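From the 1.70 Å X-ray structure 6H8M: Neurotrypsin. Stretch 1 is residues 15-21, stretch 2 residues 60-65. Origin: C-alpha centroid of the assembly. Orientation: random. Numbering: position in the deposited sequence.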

ATOM      1  N   LYS A  15      11.096   7.407  -1.340  1.00 46.10           N
ATOM      2  CA  LYS A  15       9.756   7.943  -1.470  1.00 46.52           C
ATOM      3  C   LYS A  15       8.853   7.097  -2.359  1.00 42.03           C
ATOM      4  O   LYS A  15       7.718   7.479  -2.526  1.00 44.14           O
ATOM      5  CB  LYS A  15       9.808   9.372  -2.036  1.00 50.86           C
ATOM      6  CG  LYS A  15      10.226  10.401  -1.018  1.00 60.03           C
ATOM      7  CD  LYS A  15      10.026  11.820  -1.531  1.00 65.34           C
ATOM      8  CE  LYS A  15      10.889  12.825  -0.784  1.00 68.06           C
ATOM      9  NZ  LYS A  15      10.388  14.200  -0.991  1.00 72.66           N
ATOM     10  N   GLU A  16       9.289   5.912  -2.831  1.00 42.16           N
ATOM     11  CA  GLU A  16       8.436   5.082  -3.630  1.00 36.35           C
ATOM     12  C   GLU A  16       8.828   3.616  -3.410  1.00 37.21           C
ATOM     13  O   GLU A  16       9.859   3.298  -2.878  1.00 38.84           O
ATOM     14  CB  GLU A  16       8.611   5.400  -5.106  1.00 39.62           C
ATOM     15  CG  GLU A  16       9.984   5.012  -5.643  1.00 41.61           C
ATOM     16  CD  GLU A  16      10.221   5.253  -7.127  1.00 48.43           C
ATOM     17  OE1 GLU A  16       9.574   6.141  -7.681  1.00 51.36           O
ATOM     18  OE2 GLU A  16      11.069   4.549  -7.700  1.00 48.77           O
ATOM     19  N   GLY A  17       7.880   2.730  -3.656  1.00 35.62           N
ATOM     20  CA  GLY A  17       8.168   1.307  -3.664  1.00 33.69           C
ATOM     21  C   GLY A  17       6.922   0.473  -3.365  1.00 33.38           C
ATOM     22  O   GLY A  17       5.800   1.042  -3.226  1.00 34.18           O
ATOM     23  N   ARG A  18       7.122  -0.841  -3.219  1.00 32.75           N
ATOM     24  CA  ARG A  18       6.022  -1.767  -2.843  1.00 33.92           C
ATOM     25  C   ARG A  18       5.717  -1.546  -1.355  1.00 33.93           C
ATOM     26  O   ARG A  18       6.673  -1.506  -0.557  1.00 35.34           O
ATOM     27  CB  ARG A  18       6.443  -3.215  -3.104  1.00 35.40           C
ATOM     28  CG  ARG A  18       5.387  -4.247  -2.736  1.00 35.47           C
ATOM     29  CD  ARG A  18       5.861  -5.668  -2.970  1.00 37.72           C
ATOM     30  NE  ARG A  18       7.040  -5.997  -2.180  1.00 37.80           N
ATOM     31  CZ  ARG A  18       8.291  -5.813  -2.583  1.00 40.67           C
ATOM     32  NH1 ARG A  18       8.535  -5.298  -3.776  1.00 39.23           N
ATOM     33  NH2 ARG A  18       9.296  -6.143  -1.792  1.00 42.37           N
ATOM     34  N   VAL A  19       4.433  -1.440  -1.005  1.00 33.65           N
ATOM     35  CA  VAL A  19       3.990  -1.215   0.395  1.00 33.98           C
ATOM     36  C   VAL A  19       4.085  -2.500   1.183  1.00 36.82           C
ATOM     37  O   VAL A  19       3.582  -3.528   0.727  1.00 37.19           O
ATOM     38  CB  VAL A  19       2.542  -0.695   0.442  1.00 38.17           C
ATOM     39  CG1 VAL A  19       2.242  -0.415   1.926  1.00 40.71           C
ATOM     40  CG2 VAL A  19       2.403   0.573  -0.393  1.00 41.53           C
ATOM     41  N   GLU A  20       4.832  -2.483   2.310  1.00 35.92           N
ATOM     42  CA  GLU A  20       4.838  -3.601   3.217  1.00 38.06           C
ATOM     43  C   GLU A  20       4.323  -3.116   4.573  1.00 38.95           C
ATOM     44  O   GLU A  20       4.619  -1.987   5.023  1.00 39.67           O
ATOM     45  CB  GLU A  20       6.214  -4.275   3.274  1.00 39.84           C
ATOM     46  CG  GLU A  20       6.554  -4.872   1.891  1.00 41.08           C
ATOM     47  CD  GLU A  20       7.696  -5.827   1.743  1.00 48.94           C
ATOM     48  OE1 GLU A  20       7.729  -6.529   0.696  1.00 46.10           O
ATOM     49  OE2 GLU A  20       8.503  -5.835   2.668  1.00 49.37           O
ATOM     50  N   VAL A  21       3.578  -4.001   5.241  1.00 38.19           N
ATOM     51  CA  VAL A  21       2.995  -3.664   6.506  1.00 37.85           C
ATOM     52  C   VAL A  21       3.275  -4.794   7.492  1.00 38.78           C
ATOM     53  O   VAL A  21       3.385  -5.960   7.093  1.00 40.04           O
ATOM     54  CB  VAL A  21       1.490  -3.431   6.383  1.00 44.99           C
ATOM     55  CG1 VAL A  21       1.192  -2.431   5.296  1.00 55.58           C
ATOM     56  CG2 VAL A  21       0.775  -4.732   6.043  1.00 50.73           C
ATOM     57  N   TYR A  60       4.530  -3.463  -9.384  1.00 38.54           N
ATOM     58  CA  TYR A  60       5.264  -2.551 -10.268  1.00 34.75           C
ATOM     59  C   TYR A  60       6.732  -2.518  -9.928  1.00 40.27           C
ATOM     60  O   TYR A  60       7.498  -2.531 -10.873  1.00 38.49           O
ATOM     61  CB  TYR A  60       4.674  -1.126 -10.105  1.00 36.81           C
ATOM     62  CG  TYR A  60       5.334  -0.097 -10.970  1.00 35.70           C
ATOM     63  CD1 TYR A  60       4.862   0.114 -12.257  1.00 34.40           C
ATOM     64  CD2 TYR A  60       6.335   0.699 -10.486  1.00 37.61           C
ATOM     65  CE1 TYR A  60       5.486   1.062 -13.062  1.00 36.97           C
ATOM     66  CE2 TYR A  60       6.946   1.678 -11.281  1.00 38.87           C
ATOM     67  CZ  TYR A  60       6.545   1.808 -12.590  1.00 41.45           C
ATOM     68  OH  TYR A  60       7.074   2.745 -13.398  1.00 39.69           O
ATOM     69  N   PHE A  61       7.051  -2.475  -8.634  1.00 36.46           N
ATOM     70  CA  PHE A  61       8.381  -2.496  -8.153  1.00 37.66           C
ATOM     71  C   PHE A  61       8.925  -3.911  -7.915  1.00 44.12           C
ATOM     72  O   PHE A  61      10.046  -4.017  -7.387  1.00 46.85           O
ATOM     73  CB  PHE A  61       8.459  -1.695  -6.848  1.00 38.42           C
ATOM     74  CG  PHE A  61       8.085  -0.232  -7.005  1.00 38.80           C
ATOM     75  CD1 PHE A  61       8.900   0.686  -7.639  1.00 39.54           C
ATOM     76  CD2 PHE A  61       6.836   0.215  -6.592  1.00 35.84           C
ATOM     77  CE1 PHE A  61       8.512   2.017  -7.771  1.00 36.29           C
ATOM     78  CE2 PHE A  61       6.479   1.534  -6.751  1.00 35.69           C
ATOM     79  CZ  PHE A  61       7.275   2.430  -7.368  1.00 38.11           C
ATOM     80  N   GLY A  62       8.174  -4.949  -8.246  1.00 42.01           N
ATOM     81  CA  GLY A  62       8.607  -6.265  -7.867  1.00 45.41           C
ATOM     82  C   GLY A  62       7.623  -6.872  -6.914  1.00 44.70           C
ATOM     83  O   GLY A  62       6.848  -6.179  -6.207  1.00 41.74           O
ATOM     84  N   GLU A  63       7.648  -8.198  -6.888  1.00 41.86           N
ATOM     85  CA  GLU A  63       6.748  -8.955  -6.034  1.00 42.68           C
ATOM     86  C   GLU A  63       7.330  -9.010  -4.655  1.00 41.96           C
ATOM     87  O   GLU A  63       8.534  -9.252  -4.479  1.00 41.29           O
ATOM     88  CB  GLU A  63       6.508 -10.373  -6.578  1.00 44.50           C
ATOM     89  CG  GLU A  63       5.808 -10.363  -7.950  1.00 44.19           C
ATOM     90  CD  GLU A  63       5.362 -11.724  -8.458  1.00 51.73           C
ATOM     91  OE1 GLU A  63       5.379 -12.642  -7.637  1.00 54.87           O
ATOM     92  OE2 GLU A  63       4.860 -11.826  -9.610  1.00 53.59           O
ATOM     93  N   GLY A  64       6.456  -9.017  -3.663  1.00 40.85           N
ATOM     94  CA  GLY A  64       6.916  -9.278  -2.272  1.00 42.21           C
ATOM     95  C   GLY A  64       6.859 -10.781  -1.990  1.00 46.19           C
ATOM     96  O   GLY A  64       6.651 -11.556  -2.922  1.00 43.50           O
ATOM     97  N   LYS A  65       7.218 -11.156  -0.784  1.00 46.09           N
ATOM     98  CA  LYS A  65       7.112 -12.583  -0.403  1.00 57.49           C
ATOM     99  C   LYS A  65       6.410 -12.655   0.951  1.00 56.73           C
ATOM    100  O   LYS A  65       6.198 -11.613   1.592  1.00 53.99           O
ATOM    101  CB  LYS A  65       8.480 -13.248  -0.446  1.00 60.00           C
ATOM    102  CG  LYS A  65       9.575 -12.599   0.364  1.00 69.62           C
ATOM    103  CD  LYS A  65      10.957 -12.908  -0.213  1.00 82.90           C
ATOM    104  CE  LYS A  65      12.049 -12.009   0.342  1.00 86.59           C
ATOM    105  NZ  LYS A  65      11.885 -11.752   1.798  1.00 81.73           N
TER

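The most unusual feature of this contact is the way glycine main chain packs against both of the larger side chains of this contact: Gly17 CA sits over one face of the Phe61 ring, and Gly64 lies against the guanidinium of Arg18. Gly17 CA sits 3.6 Å from the centroid of the Phe61 ring and 19° off the ring normal, a CH-pi contact over the face. The approach is close enough that Gly17 C comes within 3.2 Å of Phe61 CD2. A CB on Gly17 would point away from the ring, so the packing itself does not exclude one; the constraint is local, because at phi/psi of 155/-174 a CB would be jammed against the carbonyl oxygen of Glu16.

Phe61 directs its CA-to-CB bond toward the first stretch and, with chi1 in the m well, spreads its ring across three successive residues. Beyond Gly17, the ring meets the backbone of Arg18, with Arg18 N 3.5 Å from Phe61 CD2, and the carboxylate of Glu16, with Glu16 OE2 3.6 Å from Phe61 CE1. These last two approaches are oblique to the ring. Phe61 has the largest area covered by the opposing stretch, followed by Arg18.

The side chain of Arg18 starts sideways but is extended through chi1 and chi2, both t, before chi3 turns to p, and its end reaches the backbone of residues 61 to 64. Arg18 NH1 donates a weak hydrogen bond to Gly62 O, 3.1 Å away with an N-H...O angle of 130°. Over one face of the guanidinium lie Glu63 C and Gly64 CA, at 3.9 and 3.3 Å from Arg18 NE, while Phe61 O lies at its edge. Arg18 NE and Gly64 N are 3.4 Å apart, but both are donors and form no hydrogen bond.

Glu20 holds the guanidinium from within the same stretch. Its OE1 accepts hydrogen bonds from both Arg18 NE and Arg18 NH2, each at 3.0 Å, as part of a salt bridge. The same Glu20 OE1 is 4.1 Å from Gly64 CA, so the paired charges together border this glycine. Here the absence of a side chain matters directly to the contact: a CB on Gly64 would point toward the first stretch, clashing with Arg18 NE at 2.9 Å and crowding Glu20 OE1 at 3.2 Å. Glu63, by contrast, points its CA-to-CB bond away and contributes backbone to the contact.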